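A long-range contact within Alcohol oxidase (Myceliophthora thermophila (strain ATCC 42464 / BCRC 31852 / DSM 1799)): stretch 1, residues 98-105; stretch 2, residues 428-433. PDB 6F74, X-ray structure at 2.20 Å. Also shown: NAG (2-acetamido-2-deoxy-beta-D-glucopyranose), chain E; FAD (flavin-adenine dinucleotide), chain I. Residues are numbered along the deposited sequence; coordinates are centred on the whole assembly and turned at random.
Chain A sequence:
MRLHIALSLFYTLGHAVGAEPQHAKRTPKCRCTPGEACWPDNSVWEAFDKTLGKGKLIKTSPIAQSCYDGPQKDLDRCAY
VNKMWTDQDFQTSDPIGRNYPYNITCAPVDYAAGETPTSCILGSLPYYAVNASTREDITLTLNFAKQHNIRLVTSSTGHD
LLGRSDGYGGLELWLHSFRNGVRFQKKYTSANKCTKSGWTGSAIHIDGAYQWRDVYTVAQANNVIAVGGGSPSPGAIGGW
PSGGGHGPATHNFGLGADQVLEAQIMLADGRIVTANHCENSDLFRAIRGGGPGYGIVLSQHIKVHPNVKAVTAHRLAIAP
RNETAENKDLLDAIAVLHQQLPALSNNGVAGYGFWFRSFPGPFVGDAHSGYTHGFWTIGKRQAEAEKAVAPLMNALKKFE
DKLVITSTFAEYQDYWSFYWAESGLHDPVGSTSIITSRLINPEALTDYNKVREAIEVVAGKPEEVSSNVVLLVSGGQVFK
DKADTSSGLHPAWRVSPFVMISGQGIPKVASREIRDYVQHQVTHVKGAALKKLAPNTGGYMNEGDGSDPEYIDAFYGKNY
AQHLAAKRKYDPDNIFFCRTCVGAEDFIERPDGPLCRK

Stretch 1, residues 98-105: RNYPYNIT
Stretch 2 428-433: PVGSTS

Two irregular segments far apart in sequence can be joined largely through backbone carbonyls, with waters and a few side chains filling in, and residues 98-105 and 428-433 of this alcohol oxidase are a compact example. Neither forms a regular helix or strand, and together they bury 455 Å². Both stretches advance in the same sense: Asn 99 lies beside Gly 430, their CA atoms 5.1 Å apart, and Pro 101 has moved on to Thr 432.

The firmest link is a backbone hydrogen bond. Gly 430 N donates to Asn 99 O at 2.6 Å, with an angle of 142° at the hydrogen, so the bond is short but bent. Asn 99 is compact (phi/psi -61/-50), whereas Gly 430 sits at 94/4, where a CB would jam against the carbonyl oxygen of Val 429; these backbone angles by themselves call for glycine. Tyr 100 (-118/77) and Pro 101 (-61/130) then extend the first stretch alongside Ser 431 (-108/156) and Thr 432 (-65/138).

Weaker CA-H...O contacts continue the pairing in both directions. Tyr 100 CA approaches Ser 431 O at 3.3 Å, and Thr 432 CA approaches Pro 101 O at 3.3 Å. Polarised CA hydrogens meet carbonyl oxygens in both; beside Ser 431 O, Pro 101 has no N-H to give.

Thr 432, with chi1 at -60° (m), also sets its OG1 2.9 Å from Pro 101 O. Water 2 lies 2.5 Å from Thr 432 OG1 and accepts from Ile 104 N at 3.0 Å, extending the polar link along the first stretch. Water 1 spans the stretches further along the second: it donates to Tyr 100 O at 2.7 Å and accepts from Ser 433 N at 3.0 Å.

Apolar packing fills the spaces beside this polar seam. Tyr 100 (chi1 -60°, m; chi2 -64°) brings CZ to 3.9 Å from Val 429 CG1, while Val 429 (chi1 -67°, m; phi/psi -133/-158) points its CB toward the first stretch. The flavin joins this cluster, its FAD C8M 3.1 Å from Tyr 100 CE2 and its C7M 3.9 Å from Val 429 CG1.

Farther along, Ile 104 (chi1 -61°, m; chi2 174°, t) points toward the second stretch and packs its methyl CD1 against the carbonyl Gly 430 O at 3.8 Å.

By contrast, Asn 103 (chi1 -165°, t) turns away, its ND2 bonded covalently to NAG C1 at 1.4 Å, leaving the glycan outside the contact.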

# COMPACT_ATOMS: atom_id res chain seq x y z
N ARG A 98 -1.68 -0.61 13.85
CA ARG A 98 -1.98 -0.20 12.50
C ARG A 98 -1.28 1.10 12.13
O ARG A 98 -1.44 2.12 12.81
CB ARG A 98 -3.49 -0.01 12.37
CG ARG A 98 -4.26 -1.32 12.53
CD ARG A 98 -4.20 -2.17 11.29
NE ARG A 98 -4.86 -3.45 11.47
CZ ARG A 98 -4.34 -4.52 12.08
NH1 ARG A 98 -3.13 -4.49 12.62
NH2 ARG A 98 -5.07 -5.63 12.21
N ASN A 99 -0.47 1.07 11.08
CA ASN A 99 0.20 2.28 10.61
C ASN A 99 -0.84 3.34 10.18
O ASN A 99 -0.76 4.48 10.57
CB ASN A 99 1.10 1.95 9.44
CG ASN A 99 2.49 1.57 9.86
OD1 ASN A 99 3.42 2.25 9.50
ND2 ASN A 99 2.63 0.49 10.62
N TYR A 100 -1.79 2.93 9.36
CA TYR A 100 -2.85 3.79 8.91
C TYR A 100 -4.21 3.23 9.39
O TYR A 100 -4.94 2.63 8.64
CB TYR A 100 -2.80 3.87 7.41
CG TYR A 100 -1.50 4.43 6.86
CD1 TYR A 100 -1.11 5.74 7.12
CD2 TYR A 100 -0.69 3.65 6.07
CE1 TYR A 100 0.08 6.25 6.61
CE2 TYR A 100 0.49 4.16 5.52
CZ TYR A 100 0.89 5.44 5.79
OH TYR A 100 2.07 5.87 5.24
N PRO A 101 -4.53 3.43 10.67
CA PRO A 101 -5.72 2.77 11.23
C PRO A 101 -6.99 3.20 10.52
O PRO A 101 -7.19 4.40 10.33
CB PRO A 101 -5.71 3.25 12.69
CG PRO A 101 -4.91 4.50 12.68
CD PRO A 101 -3.83 4.25 11.68
N TYR A 102 -7.79 2.23 10.11
CA TYR A 102 -8.91 2.50 9.20
C TYR A 102 -10.03 3.28 9.93
O TYR A 102 -10.74 4.09 9.32
CB TYR A 102 -9.42 1.20 8.55
CG TYR A 102 -10.56 1.47 7.59
CD1 TYR A 102 -10.33 2.09 6.38
CD2 TYR A 102 -11.88 1.18 7.93
CE1 TYR A 102 -11.35 2.37 5.50
CE2 TYR A 102 -12.93 1.47 7.07
CZ TYR A 102 -12.65 2.07 5.85
OH TYR A 102 -13.67 2.35 4.99
N ASN A 103 -10.17 3.04 11.23
CA ASN A 103 -11.21 3.65 12.05
C ASN A 103 -10.71 3.68 13.48
O ASN A 103 -10.80 2.67 14.19
CB ASN A 103 -12.50 2.85 11.95
CG ASN A 103 -13.71 3.60 12.47
OD1 ASN A 103 -13.65 4.80 12.75
ND2 ASN A 103 -14.83 2.88 12.60
N ILE A 104 -10.19 4.84 13.89
CA ILE A 104 -9.66 5.03 15.25
C ILE A 104 -10.84 5.09 16.22
O ILE A 104 -11.48 6.15 16.39
CB ILE A 104 -8.77 6.30 15.34
CG1 ILE A 104 -7.56 6.21 14.40
CG2 ILE A 104 -8.27 6.55 16.76
CD1 ILE A 104 -6.71 7.46 14.30
N THR A 105 -11.15 3.95 16.83
CA THR A 105 -12.20 3.83 17.84
C THR A 105 -11.64 3.80 19.27
O THR A 105 -12.40 3.68 20.23
CB THR A 105 -13.04 2.57 17.60
OG1 THR A 105 -12.19 1.38 17.59
CG2 THR A 105 -13.80 2.73 16.27
N PRO A 428 6.32 9.71 9.45
CA PRO A 428 5.30 9.54 10.48
C PRO A 428 4.02 8.97 9.91
O PRO A 428 3.68 9.28 8.78
CB PRO A 428 5.08 10.97 11.02
CG PRO A 428 6.29 11.74 10.56
CD PRO A 428 6.63 11.14 9.22
N VAL A 429 3.32 8.15 10.71
CA VAL A 429 2.09 7.44 10.31
C VAL A 429 1.06 7.64 11.43
O VAL A 429 1.15 8.61 12.19
CB VAL A 429 2.37 5.94 10.08
CG1 VAL A 429 3.28 5.75 8.86
CG2 VAL A 429 2.98 5.29 11.31
N GLY A 430 0.06 6.77 11.54
CA GLY A 430 -0.90 6.81 12.64
C GLY A 430 -2.20 7.58 12.41
O GLY A 430 -3.04 7.71 13.36
N SER A 431 -2.40 8.08 11.19
CA SER A 431 -3.69 8.66 10.81
C SER A 431 -4.46 7.77 9.84
O SER A 431 -3.86 6.97 9.09
CB SER A 431 -3.52 10.04 10.21
OG SER A 431 -3.03 10.92 11.17
N THR A 432 -5.77 7.95 9.83
CA THR A 432 -6.65 7.32 8.85
C THR A 432 -6.34 7.85 7.44
O THR A 432 -6.14 9.05 7.23
CB THR A 432 -8.15 7.54 9.19
OG1 THR A 432 -8.43 6.98 10.47
CG2 THR A 432 -9.08 6.86 8.18
N SER A 433 -6.33 6.94 6.48
CA SER A 433 -6.10 7.29 5.08
C SER A 433 -7.44 7.44 4.38
O SER A 433 -8.28 6.53 4.47
CB SER A 433 -5.28 6.21 4.38
OG SER A 433 -4.88 6.71 3.13
C1 NAG E . -16.09 3.41 13.03
C2 NAG E . -17.07 3.10 11.90
C3 NAG E . -18.48 3.51 12.31
C4 NAG E . -18.89 2.86 13.62
C5 NAG E . -17.83 3.16 14.68
C6 NAG E . -18.04 2.40 15.97
C7 NAG E . -16.45 3.19 9.50
C8 NAG E . -16.26 4.07 8.31
N2 NAG E . -16.79 3.80 10.65
O3 NAG E . -19.41 3.11 11.31
O4 NAG E . -20.18 3.36 14.01
O5 NAG E . -16.59 2.72 14.19
O6 NAG E . -18.01 0.98 15.73
O7 NAG E . -16.30 1.98 9.38
PA FAD I . -1.07 -5.98 5.90
O1A FAD I . -2.00 -4.95 6.54
O2A FAD I . -0.37 -6.91 6.84
O5B FAD I . -1.93 -6.79 4.85
C5B FAD I . -2.46 -6.12 3.74
C4B FAD I . -3.48 -7.03 3.07
O4B FAD I . -2.76 -8.16 2.59
C3B FAD I . -4.56 -7.59 3.95
O3B FAD I . -5.70 -7.84 3.11
C2B FAD I . -4.04 -8.93 4.39
O2B FAD I . -5.03 -9.94 4.61
C1B FAD I . -3.21 -9.35 3.20
N9A FAD I . -2.04 -10.19 3.48
C8A FAD I . -0.92 -9.80 4.11
N7A FAD I . -0.03 -10.81 4.16
C5A FAD I . -0.59 -11.85 3.55
C6A FAD I . -0.16 -13.22 3.26
N6A FAD I . 1.07 -13.58 3.68
N1A FAD I . -1.04 -14.03 2.61
C2A FAD I . -2.26 -13.59 2.23
N3A FAD I . -2.72 -12.33 2.45
C4A FAD I . -1.92 -11.44 3.09
N1 FAD I . 2.95 0.72 -1.14
C2 FAD I . 3.68 0.97 -2.25
O2 FAD I . 3.29 0.47 -3.34
N3 FAD I . 4.81 1.69 -2.22
C4 FAD I . 5.28 2.26 -1.10
O4 FAD I . 6.32 2.95 -1.08
C4X FAD I . 4.53 2.06 0.16
N5 FAD I . 4.95 2.61 1.32
C5X FAD I . 4.24 2.40 2.47
C6 FAD I . 4.70 2.96 3.66
C7 FAD I . 4.03 2.76 4.85
C7M FAD I . 4.64 3.45 6.04
C8 FAD I . 2.80 1.91 4.88
C8M FAD I . 2.03 1.60 6.15
C9 FAD I . 2.33 1.37 3.68
C9A FAD I . 3.00 1.57 2.46
N10 FAD I . 2.57 1.00 1.23
C10 FAD I . 3.31 1.24 0.07
C1' FAD I . 1.31 0.24 1.10
C2' FAD I . 1.34 -1.25 1.10
O2' FAD I . 1.67 -1.67 -0.22
C3' FAD I . -0.06 -1.79 1.43
O3' FAD I . -0.58 -1.18 2.63
C4' FAD I . -0.07 -3.30 1.57
O4' FAD I . -1.40 -3.75 1.87
C5' FAD I . 0.90 -3.77 2.64
O5' FAD I . 0.89 -5.18 2.74
P FAD I . 1.25 -5.73 4.18
O1P FAD I . 2.50 -5.06 4.68
O2P FAD I . 1.18 -7.21 4.10
O3P FAD I . 0.00 -5.13 5.02
O HOH W 1 -6.43 3.92 6.74
O HOH W 2 -10.45 7.17 11.96